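Local atomic coordinates of Afp (Microbacterium arborescens, PDB entry 2YJK), a protein that binds iron and, as a Dps protein of the ferritin fold, probably takes it up and stores it within an assembly of twelve subunits. Residues A18-Q23 against D128-V133; Q23-V28 against A73-A78; Q33-N38 against S114-A119; Q66-T71 against R146-D151; D107-I112 against L156-E161. All coordinates share one frame; numbering follows the deposited sequence.

How the interactions relate
The five contacts of Afp are spread along a ferritin-type four-helix bundle. Interactions 1 and 3 both pair helix 15-45 with helix 105-130, their centres about 22 Å apart. Interaction 2 joins helix 15-45 to helix 51-78, touches interaction 1 and shares Q23 with it. Interaction 4 joins helix 51-78 to helix 135-156; its centre lies about 11 Å from that of interaction 3, which it touches. Interaction 5 packs the C-terminal tail on helix 105-130, with its centre about 33 Å from that of interaction 1, across the chain's centre. Most of these pairings alternate along the chain, interlocking the helices, while interactions 2 and 4 supply ligands to one iron.

Interaction 1 of 5, residues A18-Q23 against D128-V133; sequences AAAAAQ and DGLDEV
A20 presents its methyl group to two side chains of the facing segment, V133 and L130, which reach it from different parts of a turn. V133 points toward the alanine, and CG1, set anti to the backbone N (chi1 -175°), meets A20 CB at 3.8 Å. L130 leaves its backbone obliquely to the contact and reaches across with one branch: CD2 lies 3.8 Å from A20 O and 4.2 Å from A20 CB. The leucine methyl therefore rests largely against the helix backbone, touching the peptide between A20 and A21, with A21 N 4.2 Å from the same L130 CD2. In the ferritin-type four-helix bundle this is the place where helix 105-130 finishes beside the early turns of helix 15-45, before the chain turns into helix 135-156. The turn is held by V133 N, which donates to L130 O over 3.0 Å, and this bond links the backbones of the two residues that meet A20. A21 points its methyl away from the segment and packs on L79 and S137. F24, one turn further along helix 15-45, packs against the same leucine, while V17 packs on V133 from the turn before.

Interaction 2 of 5, residues Q23-V28 against A73-A78; sequences QFLTPV and AERIVA. With OFE (Iron(II) oxide), chain P.
L25 and I76 form the heart of this buried contact, with L25 CB 3.7 Å from I76 CD1. The CD1 methyl sits at the end of the isoleucine's longer branch, and it also reaches T26, whose OG1 lies 3.7 Å away as the two side chains cross at about a right angle. L25 also sends CD1 to R75 CG at 3.8 Å, so the leucine lies against the aliphatic root of the arginine. R75 bends at its second torsion (chi2 70°), which carries the guanidinium group away from the leucine to salt bridges with D134 (NH2) and with D149 of a neighbouring subunit (NH1); NE is hydrogen-bonded to S137 OG. T26 OG1 is hydrogen-bonded to A22 O of its own helix. Outside this shell V29 and I83 pack against I76. The two helical segments run roughly antiparallel, their axes 9.5 Å apart at an angle of 148°. From the far face of its helix E74 extends to the iron, OE2 2.2 Å from FE, where D70 of the same chain and H43 of another neighbouring subunit complete the protein ligands; an iron site shared between two subunits in this way is characteristic of the Dps ferroxidase centre.

Interaction 3 of 5, residues Q33-N38 against S114-A119; sequences QALVVN and SDIDAA
L35 and N38, one turn apart on helix 15-45, meet D115 and I116 of helix 105-130 inside the ferritin four-helix bundle. The two helical segments run almost exactly antiparallel, at 173°, with axes 10.7 Å apart, a spacing that leaves the contact to side chains.

The apolar part belongs to L35. Its CG stands anti to the backbone N (chi1 -169°), and the two methyls then divide between neighbouring residues: CD2 lies 4.0 Å from I116 CG1, the side chains crossing at a slant, while CD1 rests 4.2 Å from D115 CB. The aspartate meets the leucine through its methylene, and its carboxylate is bonded elsewhere. Beyond the pair, A65 of helix 51-78 packs on L35, and V148 and L155 of helix 135-156 pack on I116, so all four long helices of the bundle converge here.

The polar part brings N38 and D115 together at about a right angle, without a bond between them. Each has its hydrogen bonds elsewhere: D115 OD2 pairs with T96 OG1 and OD1 with A97 N, tying helix 105-130 to the segment that connects it to helix 51-78, whereas N38 OD1 bonds to the backbone N of V87 on a neighbouring subunit. These bonds probably set how the two flat groups are turned, with amide and carboxylate planes 76° apart. D115 OD2 lies 4.0 Å from N38 CB and 4.1 Å from N38 ND2.

Interaction 4 of 5, residues Q66-T71 against R146-D151; sequences QDYADT and RGVDKD. With OFE (Iron(II) oxide), chain P.
Y68 and G147 mark the closest backbone approach of two helical segments that run antiparallel at 161°, and even there the CA atoms stay 8.8 Å apart. One aromatic side chain spans the gap. Y68 points toward the partner helix, its CG anti to its own carbonyl carbon (chi1 -59°), and the phenol reaches far enough for OH to come within 3.1 Å of G147 CA. With no side chain on G147, the phenol can touch the helix backbone itself. At the ring carbon CE2, Y68 meets V148 CG2 at 3.9 Å, and the tyrosine and valine slide past each other in opposite directions; D151 lies beside the same ring atom, its OD2 hydrogen-bonded to H64 ND1. Replacing Y68 with an alanine would probably open a gap between the helices, leaving G147 CA without the hydroxyl that touches it and the V148 methyl without its ring partner.

Elsewhere on the first segment, T71 OG1 donates to D67 O over 3.0 Å from above the carbonyl plane, sharing that oxygen with its own backbone N. D70 faces the other way, with OD2 2.6 Å from the iron of the bound oxide; K40 and W44 of a neighbouring subunit hold its carboxylate by a salt bridge and a hydrogen bond.

Around the tyrosine the bundle closes in: M32 of helix 15-45 and I144 of helix 135-156 pack on Y68, while I116 and L120 of helix 105-130 cover V148, so this contact between helices 51-78 and 135-156 is flanked by the other two.

Interaction 5 of 5, residues D107-I112 against L156-E161; sequences DEIKAI and LAHLAE
The C-terminal tail of the ferritin-type subunit, carrying on past helix 135-156, packs on the first turns of helix 105-130, where I109 and K110 receive H158 and L159. I109 does most of the work, pointing toward the tail and using its two branches separately. CG2, anti to the backbone N, meets L159 CD1 at 3.9 Å as the two side chains slide past each other in opposite directions. The longer branch is fully extended (chi2 -178°), which carries CD1 on to H158, 3.8 Å from the histidine CB; these two side chains cross at about a right angle. L159 CD1 touches the neighbouring residue as well, lying 3.9 Å from K110 CG, so the leucine methyl sits over both residues while the rest of the lysine chain stretches onward. An alanine in place of I109 is likely to leave the L159 methyl and the H158 methylene without their shared support, opening a gap between the tail and helix 105-130.

The tail keeps its turn through L159 N, bonded to L156 O over 3.1 Å, and H158 ND1 makes weak hydrogen bonds back to F154 O and L155 O.

The contact lies toward one end of the bundle. I54 of helix 51-78 packs on both I109 and H158, with L57 of the same helix and W105 at the start of helix 105-130 also against the histidine. Beyond the tail comes a neighbouring subunit, whose F51 packs on A157 and whose S49 packs on H158, placing the stretch after helix 135-156 between its own bundle and the next subunit of the shell.

Interaction 1 of 5, residues A18-Q23 against D128-V133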
# COMPACT_ATOMS: atom_id res chain seq x y z
N ALA C 18 -18.15 19.06 -31.84
CA ALA C 18 -18.18 19.52 -30.46
C ALA C 18 -19.65 19.66 -30.07
O ALA C 18 -20.06 19.31 -28.96
CB ALA C 18 -17.46 20.84 -30.33
N ALA C 19 -20.44 20.13 -31.03
CA ALA C 19 -21.82 20.55 -30.77
C ALA C 19 -22.72 19.35 -30.48
O ALA C 19 -23.64 19.45 -29.67
CB ALA C 19 -22.35 21.36 -31.95
N ALA C 20 -22.46 18.24 -31.17
CA ALA C 20 -23.08 16.93 -30.87
C ALA C 20 -22.68 16.32 -29.49
O ALA C 20 -23.51 15.78 -28.73
CB ALA C 20 -22.80 15.95 -32.02
N ALA C 21 -21.42 16.46 -29.12
CA ALA C 21 -21.06 15.99 -27.82
C ALA C 21 -21.87 16.74 -26.82
O ALA C 21 -22.42 16.11 -25.92
CB ALA C 21 -19.56 16.16 -27.53
N ALA C 22 -21.92 18.07 -26.92
CA ALA C 22 -22.60 18.84 -25.88
C ALA C 22 -24.06 18.45 -25.85
O ALA C 22 -24.69 18.31 -24.79
CB ALA C 22 -22.49 20.34 -26.14
N GLN C 23 -24.62 18.28 -27.04
CA GLN C 23 -26.00 17.96 -27.14
C GLN C 23 -26.34 16.63 -26.49
O GLN C 23 -27.34 16.54 -25.81
CB GLN C 23 -26.42 17.98 -28.60
CG GLN C 23 -27.81 17.42 -28.84
CD GLN C 23 -28.16 17.42 -30.29
OE1 GLN C 23 -29.30 17.09 -30.65
NE2 GLN C 23 -27.20 17.79 -31.16
N ASP C 128 -26.78 6.14 -29.77
CA ASP C 128 -27.37 6.21 -31.13
C ASP C 128 -26.94 7.50 -31.82
O ASP C 128 -26.48 7.48 -32.96
CB ASP C 128 -28.92 6.11 -31.10
CG ASP C 128 -29.45 4.73 -30.57
OD1 ASP C 128 -28.69 3.73 -30.61
OD2 ASP C 128 -30.61 4.66 -30.08
N GLY C 129 -27.07 8.63 -31.12
CA GLY C 129 -26.87 9.96 -31.73
C GLY C 129 -25.41 10.28 -32.05
O GLY C 129 -25.14 11.06 -32.95
N LEU C 130 -24.47 9.65 -31.35
CA LEU C 130 -23.04 9.86 -31.59
C LEU C 130 -22.44 8.88 -32.64
O LEU C 130 -21.31 9.07 -33.13
CB LEU C 130 -22.24 9.83 -30.26
CG LEU C 130 -22.60 10.96 -29.30
CD1 LEU C 130 -22.13 10.77 -27.85
CD2 LEU C 130 -22.15 12.38 -29.87
N ASP C 131 -23.20 7.84 -32.97
CA ASP C 131 -22.72 6.78 -33.84
C ASP C 131 -22.27 7.30 -35.18
O ASP C 131 -21.32 6.79 -35.75
CB ASP C 131 -23.78 5.69 -34.07
CG ASP C 131 -23.20 4.46 -34.75
OD1 ASP C 131 -22.30 3.80 -34.14
OD2 ASP C 131 -23.61 4.16 -35.89
N GLU C 132 -22.96 8.30 -35.70
CA GLU C 132 -22.58 8.82 -37.00
C GLU C 132 -21.60 9.98 -36.94
O GLU C 132 -21.13 10.41 -37.97
CB GLU C 132 -23.82 9.17 -37.86
CG GLU C 132 -24.54 7.89 -38.46
CD GLU C 132 -23.57 6.94 -39.24
OE1 GLU C 132 -22.48 6.58 -38.70
OE2 GLU C 132 -23.90 6.56 -40.40
N VAL C 133 -21.26 10.45 -35.75
CA VAL C 133 -20.65 11.77 -35.61
C VAL C 133 -19.29 11.84 -34.87
O VAL C 133 -18.37 12.54 -35.35
CB VAL C 133 -21.68 12.73 -34.93
CG1 VAL C 133 -21.15 14.14 -34.87
CG2 VAL C 133 -23.03 12.66 -35.69

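Interaction 2 of 5, residues Q23-V28 against A73-A78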
# COMPACT_ATOMS: atom_id res chain seq x y z
N GLN C 23 -24.62 18.28 -27.04
CA GLN C 23 -26.00 17.96 -27.14
C GLN C 23 -26.34 16.63 -26.49
O GLN C 23 -27.34 16.54 -25.81
CB GLN C 23 -26.42 17.98 -28.60
CG GLN C 23 -27.81 17.42 -28.84
CD GLN C 23 -28.16 17.42 -30.29
OE1 GLN C 23 -29.30 17.09 -30.65
NE2 GLN C 23 -27.20 17.79 -31.16
N PHE C 24 -25.54 15.59 -26.70
CA PHE C 24 -25.91 14.25 -26.20
C PHE C 24 -25.35 13.92 -24.82
O PHE C 24 -25.95 13.15 -24.04
CB PHE C 24 -25.50 13.21 -27.20
CG PHE C 24 -26.28 13.26 -28.46
CD1 PHE C 24 -27.65 12.90 -28.45
CD2 PHE C 24 -25.66 13.63 -29.67
CE1 PHE C 24 -28.40 12.89 -29.64
CE2 PHE C 24 -26.42 13.64 -30.89
CZ PHE C 24 -27.78 13.30 -30.86
N LEU C 25 -24.21 14.52 -24.50
CA LEU C 25 -23.58 14.24 -23.22
C LEU C 25 -24.07 15.14 -22.08
O LEU C 25 -24.04 14.75 -20.91
CB LEU C 25 -22.09 14.32 -23.35
CG LEU C 25 -21.53 13.12 -24.15
CD1 LEU C 25 -19.98 13.24 -24.19
CD2 LEU C 25 -21.90 11.77 -23.61
N THR C 26 -24.52 16.34 -22.41
CA THR C 26 -25.05 17.24 -21.39
C THR C 26 -26.18 16.66 -20.50
O THR C 26 -26.13 16.89 -19.27
CB THR C 26 -25.45 18.63 -21.97
OG1 THR C 26 -24.30 19.17 -22.61
CG2 THR C 26 -25.91 19.57 -20.90
N PRO C 27 -27.17 15.94 -21.08
CA PRO C 27 -28.25 15.37 -20.23
C PRO C 27 -27.66 14.27 -19.35
O PRO C 27 -28.10 14.04 -18.21
CB PRO C 27 -29.23 14.74 -21.26
CG PRO C 27 -28.98 15.59 -22.57
CD PRO C 27 -27.48 15.79 -22.52
N VAL C 28 -26.63 13.61 -19.84
CA VAL C 28 -25.90 12.66 -18.99
C VAL C 28 -25.23 13.30 -17.78
O VAL C 28 -25.36 12.80 -16.64
CB VAL C 28 -24.92 11.84 -19.85
CG1 VAL C 28 -24.12 10.85 -19.00
CG2 VAL C 28 -25.69 11.08 -20.95
N ALA C 73 -18.53 15.25 -18.41
CA ALA C 73 -18.32 16.71 -18.40
C ALA C 73 -17.00 17.04 -19.07
O ALA C 73 -16.88 17.99 -19.87
CB ALA C 73 -18.36 17.26 -16.93
N GLU C 74 -16.00 16.23 -18.78
CA GLU C 74 -14.67 16.62 -19.19
C GLU C 74 -14.47 16.31 -20.64
O GLU C 74 -13.67 16.93 -21.32
CB GLU C 74 -13.60 15.98 -18.29
CG GLU C 74 -13.75 16.59 -16.85
CD GLU C 74 -12.61 16.23 -15.89
OE1 GLU C 74 -11.79 15.31 -16.19
OE2 GLU C 74 -12.52 16.91 -14.83
N ARG C 75 -15.16 15.29 -21.09
CA ARG C 75 -15.22 15.05 -22.53
C ARG C 75 -15.84 16.27 -23.26
O ARG C 75 -15.30 16.69 -24.31
CB ARG C 75 -16.02 13.75 -22.84
CG ARG C 75 -16.21 13.46 -24.36
CD ARG C 75 -14.85 13.09 -24.93
NE ARG C 75 -14.88 13.10 -26.36
CZ ARG C 75 -13.81 13.16 -27.14
NH1 ARG C 75 -12.54 13.22 -26.61
NH2 ARG C 75 -14.01 13.18 -28.43
N ILE C 76 -16.94 16.85 -22.74
CA ILE C 76 -17.52 18.08 -23.37
C ILE C 76 -16.54 19.26 -23.37
O ILE C 76 -16.35 19.96 -24.37
CB ILE C 76 -18.82 18.53 -22.66
CG1 ILE C 76 -19.94 17.49 -22.91
CG2 ILE C 76 -19.25 19.94 -23.18
CD1 ILE C 76 -21.04 17.57 -21.87
N VAL C 77 -15.87 19.44 -22.24
CA VAL C 77 -14.96 20.55 -22.09
C VAL C 77 -13.72 20.37 -22.97
O VAL C 77 -13.28 21.33 -23.60
CB VAL C 77 -14.62 20.82 -20.61
CG1 VAL C 77 -13.52 22.01 -20.52
CG2 VAL C 77 -15.98 21.26 -19.84
N ALA C 78 -13.23 19.12 -23.06
CA ALA C 78 -12.05 18.80 -23.86
C ALA C 78 -12.26 19.10 -25.32
O ALA C 78 -11.28 19.33 -26.04
CB ALA C 78 -11.65 17.26 -23.71
FE OFE P . -12.27 15.97 -12.88
O OFE P . -12.42 15.02 -10.95

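Interaction 3 of 5, residues Q33-N38 against S114-A119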
# COMPACT_ATOMS: atom_id res chain seq x y z
N GLN C 33 -25.10 13.77 -12.07
CA GLN C 33 -24.78 14.63 -10.98
C GLN C 33 -25.99 14.70 -10.02
O GLN C 33 -25.78 14.78 -8.79
CB GLN C 33 -24.38 16.03 -11.51
CG GLN C 33 -23.81 16.99 -10.49
CD GLN C 33 -22.56 16.44 -9.79
OE1 GLN C 33 -22.63 16.01 -8.63
NE2 GLN C 33 -21.43 16.44 -10.48
N ALA C 34 -27.23 14.71 -10.57
CA ALA C 34 -28.48 14.59 -9.76
C ALA C 34 -28.51 13.27 -8.93
O ALA C 34 -28.87 13.28 -7.75
CB ALA C 34 -29.74 14.66 -10.64
N LEU C 35 -28.06 12.16 -9.55
CA LEU C 35 -27.95 10.87 -8.91
C LEU C 35 -26.94 10.85 -7.75
O LEU C 35 -27.19 10.18 -6.74
CB LEU C 35 -27.62 9.81 -9.94
CG LEU C 35 -27.73 8.36 -9.45
CD1 LEU C 35 -29.16 8.10 -9.07
CD2 LEU C 35 -27.08 7.24 -10.40
N VAL C 36 -25.85 11.65 -7.85
CA VAL C 36 -24.95 11.83 -6.70
C VAL C 36 -25.76 12.41 -5.48
O VAL C 36 -25.69 11.87 -4.34
CB VAL C 36 -23.76 12.79 -7.04
CG1 VAL C 36 -23.07 13.23 -5.75
CG2 VAL C 36 -22.71 12.08 -7.98
N VAL C 37 -26.52 13.47 -5.73
CA VAL C 37 -27.20 14.16 -4.65
C VAL C 37 -28.41 13.35 -4.11
O VAL C 37 -28.54 13.14 -2.89
CB VAL C 37 -27.67 15.59 -5.08
CG1 VAL C 37 -28.59 16.17 -3.99
CG2 VAL C 37 -26.41 16.50 -5.34
N ASN C 38 -29.27 12.90 -5.03
CA ASN C 38 -30.42 12.09 -4.63
C ASN C 38 -30.04 10.70 -4.08
O ASN C 38 -30.81 10.11 -3.32
CB ASN C 38 -31.43 12.02 -5.79
CG ASN C 38 -31.96 13.39 -6.16
OD1 ASN C 38 -32.19 14.20 -5.26
ND2 ASN C 38 -32.12 13.67 -7.48
N SER C 114 -35.76 3.97 -10.73
CA SER C 114 -36.48 4.92 -11.57
C SER C 114 -35.56 6.03 -12.11
O SER C 114 -35.57 6.28 -13.35
CB SER C 114 -37.67 5.48 -10.80
OG SER C 114 -38.28 6.51 -11.53
N ASP C 115 -34.77 6.70 -11.23
CA ASP C 115 -33.81 7.74 -11.66
C ASP C 115 -32.73 7.08 -12.61
O ASP C 115 -32.40 7.61 -13.69
CB ASP C 115 -33.12 8.47 -10.45
CG ASP C 115 -34.16 9.23 -9.41
OD1 ASP C 115 -35.46 9.08 -9.45
OD2 ASP C 115 -33.60 9.97 -8.49
N ILE C 116 -32.19 5.91 -12.28
CA ILE C 116 -31.29 5.24 -13.25
C ILE C 116 -31.94 4.97 -14.67
O ILE C 116 -31.30 5.12 -15.71
CB ILE C 116 -30.72 3.98 -12.64
CG1 ILE C 116 -29.66 4.37 -11.61
CG2 ILE C 116 -30.15 3.08 -13.69
CD1 ILE C 116 -29.24 3.20 -10.69
N ASP C 117 -33.21 4.60 -14.70
CA ASP C 117 -33.89 4.26 -15.93
C ASP C 117 -33.97 5.51 -16.79
O ASP C 117 -33.82 5.40 -17.99
CB ASP C 117 -35.33 3.73 -15.69
CG ASP C 117 -35.37 2.23 -15.26
OD1 ASP C 117 -34.35 1.48 -15.30
OD2 ASP C 117 -36.49 1.79 -14.86
N ALA C 118 -34.20 6.67 -16.18
CA ALA C 118 -34.20 7.98 -16.90
C ALA C 118 -32.80 8.28 -17.51
O ALA C 118 -32.70 8.73 -18.66
CB ALA C 118 -34.63 9.15 -15.97
N ALA C 119 -31.72 8.00 -16.75
CA ALA C 119 -30.36 8.20 -17.27
C ALA C 119 -30.08 7.25 -18.43
O ALA C 119 -29.50 7.69 -19.46
CB ALA C 119 -29.32 8.03 -16.19

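Interaction 4 of 5, residues Q66-T71 against R146-D151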
# COMPACT_ATOMS: atom_id res chain seq x y z
N GLN C 66 -20.82 10.05 -9.64
CA GLN C 66 -19.87 11.15 -9.64
C GLN C 66 -18.75 10.96 -10.67
O GLN C 66 -18.44 11.88 -11.36
CB GLN C 66 -19.24 11.44 -8.25
CG GLN C 66 -18.42 12.75 -8.23
CD GLN C 66 -19.32 14.00 -8.51
OE1 GLN C 66 -19.39 14.54 -9.65
NE2 GLN C 66 -20.06 14.41 -7.49
N ASP C 67 -18.18 9.76 -10.79
CA ASP C 67 -17.14 9.52 -11.78
C ASP C 67 -17.70 9.69 -13.17
O ASP C 67 -17.10 10.36 -14.00
CB ASP C 67 -16.49 8.15 -11.65
CG ASP C 67 -15.54 8.06 -10.44
OD1 ASP C 67 -14.84 9.08 -10.10
OD2 ASP C 67 -15.50 6.96 -9.80
N TYR C 68 -18.88 9.16 -13.40
CA TYR C 68 -19.50 9.26 -14.73
C TYR C 68 -19.82 10.67 -15.11
O TYR C 68 -19.58 11.06 -16.25
CB TYR C 68 -20.75 8.38 -14.84
CG TYR C 68 -20.49 6.92 -14.58
CD1 TYR C 68 -19.23 6.32 -14.91
CD2 TYR C 68 -21.48 6.12 -14.00
CE1 TYR C 68 -19.00 4.98 -14.66
CE2 TYR C 68 -21.24 4.75 -13.74
CZ TYR C 68 -20.05 4.21 -14.08
OH TYR C 68 -19.86 2.90 -13.78
N ALA C 69 -20.29 11.47 -14.15
CA ALA C 69 -20.61 12.89 -14.42
C ALA C 69 -19.31 13.59 -14.86
O ALA C 69 -19.28 14.30 -15.88
CB ALA C 69 -21.24 13.59 -13.16
N ASP C 70 -18.23 13.33 -14.12
CA ASP C 70 -16.91 13.93 -14.48
C ASP C 70 -16.36 13.54 -15.82
O ASP C 70 -15.80 14.38 -16.48
CB ASP C 70 -15.79 13.52 -13.56
CG ASP C 70 -15.66 14.45 -12.46
OD1 ASP C 70 -16.53 14.17 -11.56
OD2 ASP C 70 -14.76 15.43 -12.51
N THR C 71 -16.44 12.25 -16.15
CA THR C 71 -15.95 11.80 -17.46
C THR C 71 -16.79 12.43 -18.61
O THR C 71 -16.25 12.74 -19.67
CB THR C 71 -16.08 10.28 -17.56
OG1 THR C 71 -15.40 9.69 -16.44
CG2 THR C 71 -15.39 9.77 -18.82
N ARG C 146 -22.39 0.78 -19.50
CA ARG C 146 -22.02 -0.53 -18.91
C ARG C 146 -22.06 -0.47 -17.39
O ARG C 146 -22.66 -1.36 -16.74
CB ARG C 146 -20.61 -0.99 -19.33
CG ARG C 146 -20.57 -1.50 -20.75
CD ARG C 146 -19.16 -1.84 -21.11
NE ARG C 146 -18.60 -2.86 -20.21
CZ ARG C 146 -17.37 -3.35 -20.35
NH1 ARG C 146 -16.61 -2.96 -21.36
NH2 ARG C 146 -16.89 -4.22 -19.49
N GLY C 147 -21.43 0.55 -16.81
CA GLY C 147 -21.44 0.72 -15.35
C GLY C 147 -22.83 0.93 -14.76
O GLY C 147 -23.15 0.37 -13.72
N VAL C 148 -23.66 1.72 -15.43
CA VAL C 148 -24.98 2.05 -14.94
C VAL C 148 -25.90 0.82 -15.00
O VAL C 148 -26.59 0.51 -14.00
CB VAL C 148 -25.57 3.27 -15.71
CG1 VAL C 148 -27.03 3.62 -15.25
CG2 VAL C 148 -24.74 4.54 -15.44
N ASP C 149 -25.81 0.07 -16.11
CA ASP C 149 -26.47 -1.25 -16.30
C ASP C 149 -26.14 -2.22 -15.20
O ASP C 149 -27.01 -2.94 -14.68
CB ASP C 149 -26.05 -1.89 -17.63
CG ASP C 149 -26.88 -1.37 -18.81
OD1 ASP C 149 -27.91 -0.72 -18.52
OD2 ASP C 149 -26.52 -1.56 -20.00
N LYS C 150 -24.89 -2.23 -14.78
CA LYS C 150 -24.53 -3.15 -13.73
C LYS C 150 -25.07 -2.72 -12.32
O LYS C 150 -25.58 -3.54 -11.56
CB LYS C 150 -23.01 -3.35 -13.77
CG LYS C 150 -22.49 -4.26 -12.68
CD LYS C 150 -20.95 -4.34 -12.73
CE LYS C 150 -20.49 -5.49 -11.86
NZ LYS C 150 -19.03 -5.45 -11.56
N ASP C 151 -24.92 -1.43 -11.98
CA ASP C 151 -25.48 -0.83 -10.76
C ASP C 151 -26.99 -1.05 -10.69
O ASP C 151 -27.52 -1.39 -9.64
CB ASP C 151 -25.16 0.66 -10.70
CG ASP C 151 -23.63 0.93 -10.40
OD1 ASP C 151 -22.93 0.00 -9.86
OD2 ASP C 151 -23.15 2.07 -10.71
FE OFE P . -12.27 15.97 -12.88
O OFE P . -12.42 15.02 -10.95

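Interaction 5 of 5, residues D107-I112 against L156-E161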
# COMPACT_ATOMS: atom_id res chain seq x y z
N ASP C 107 -38.19 0.75 -0.99
CA ASP C 107 -38.73 1.93 -1.64
C ASP C 107 -37.61 2.81 -2.18
O ASP C 107 -37.72 3.37 -3.28
CB ASP C 107 -39.60 2.71 -0.68
CG ASP C 107 -40.90 1.94 -0.30
OD1 ASP C 107 -41.59 1.38 -1.22
OD2 ASP C 107 -41.21 1.91 0.92
N GLU C 108 -36.54 2.90 -1.39
CA GLU C 108 -35.34 3.60 -1.84
C GLU C 108 -34.82 2.92 -3.14
O GLU C 108 -34.45 3.57 -4.06
CB GLU C 108 -34.23 3.60 -0.75
CG GLU C 108 -34.50 4.38 0.52
CD GLU C 108 -34.67 5.90 0.33
OE1 GLU C 108 -34.60 6.41 -0.82
OE2 GLU C 108 -34.87 6.60 1.36
N ILE C 109 -34.78 1.60 -3.20
CA ILE C 109 -34.18 0.95 -4.37
C ILE C 109 -35.09 1.29 -5.55
O ILE C 109 -34.59 1.66 -6.61
CB ILE C 109 -34.12 -0.55 -4.21
CG1 ILE C 109 -33.06 -0.93 -3.21
CG2 ILE C 109 -33.94 -1.23 -5.57
CD1 ILE C 109 -32.95 -2.41 -3.08
N LYS C 110 -36.40 1.15 -5.39
CA LYS C 110 -37.32 1.54 -6.49
C LYS C 110 -37.13 2.97 -6.95
O LYS C 110 -37.11 3.23 -8.16
CB LYS C 110 -38.83 1.34 -6.17
CG LYS C 110 -39.22 -0.11 -5.91
CD LYS C 110 -40.66 -0.19 -5.37
CE LYS C 110 -41.17 -1.65 -5.45
NZ LYS C 110 -42.20 -1.98 -4.37
N ALA C 111 -37.02 3.90 -6.00
CA ALA C 111 -36.86 5.33 -6.39
C ALA C 111 -35.57 5.50 -7.23
O ALA C 111 -35.56 6.24 -8.21
CB ALA C 111 -36.80 6.22 -5.15
N ILE C 112 -34.48 4.85 -6.80
CA ILE C 112 -33.16 4.99 -7.47
C ILE C 112 -33.10 4.27 -8.85
O ILE C 112 -32.54 4.79 -9.80
CB ILE C 112 -31.97 4.49 -6.56
CG1 ILE C 112 -31.78 5.42 -5.34
CG2 ILE C 112 -30.64 4.33 -7.33
CD1 ILE C 112 -31.33 6.79 -5.70
N LEU C 156 -31.72 -3.93 -8.57
CA LEU C 156 -32.93 -4.65 -8.89
C LEU C 156 -32.92 -6.12 -8.41
O LEU C 156 -33.97 -6.66 -8.13
CB LEU C 156 -33.20 -4.60 -10.39
CG LEU C 156 -34.52 -4.19 -11.00
CD1 LEU C 156 -35.46 -3.26 -10.10
CD2 LEU C 156 -34.25 -3.60 -12.43
N ALA C 157 -31.74 -6.74 -8.32
CA ALA C 157 -31.66 -8.17 -7.93
C ALA C 157 -32.30 -8.41 -6.53
O ALA C 157 -32.75 -9.52 -6.26
CB ALA C 157 -30.16 -8.69 -7.97
N HIS C 158 -32.37 -7.36 -5.70
CA HIS C 158 -32.90 -7.43 -4.33
C HIS C 158 -34.44 -7.58 -4.28
O HIS C 158 -34.96 -7.87 -3.21
CB HIS C 158 -32.55 -6.20 -3.50
CG HIS C 158 -31.13 -6.14 -3.07
ND1 HIS C 158 -30.14 -5.53 -3.83
CD2 HIS C 158 -30.51 -6.62 -1.96
CE1 HIS C 158 -28.98 -5.62 -3.19
NE2 HIS C 158 -29.18 -6.29 -2.06
N LEU C 159 -35.14 -7.32 -5.37
CA LEU C 159 -36.59 -7.19 -5.36
C LEU C 159 -37.23 -8.40 -6.12
O LEU C 159 -38.45 -8.54 -6.16
CB LEU C 159 -37.03 -5.85 -6.01
CG LEU C 159 -36.63 -4.43 -5.50
CD1 LEU C 159 -37.11 -3.35 -6.46
CD2 LEU C 159 -37.10 -4.08 -4.07
N ALA C 160 -36.38 -9.25 -6.72
CA ALA C 160 -36.81 -10.50 -7.39
C ALA C 160 -37.69 -11.40 -6.48
O ALA C 160 -38.73 -11.95 -6.92
CB ALA C 160 -35.63 -11.24 -7.91
N GLU C 161 -37.29 -11.54 -5.22
CA GLU C 161 -38.32 -11.74 -4.15
C GLU C 161 -37.82 -11.46 -2.72
O GLU C 161 -37.33 -10.35 -2.41
CB GLU C 161 -39.14 -13.06 -4.30
CG GLU C 161 -39.92 -13.52 -3.02
CD GLU C 161 -40.90 -12.46 -2.40
OE1 GLU C 161 -40.49 -11.34 -1.97
OE2 GLU C 161 -42.11 -12.77 -2.31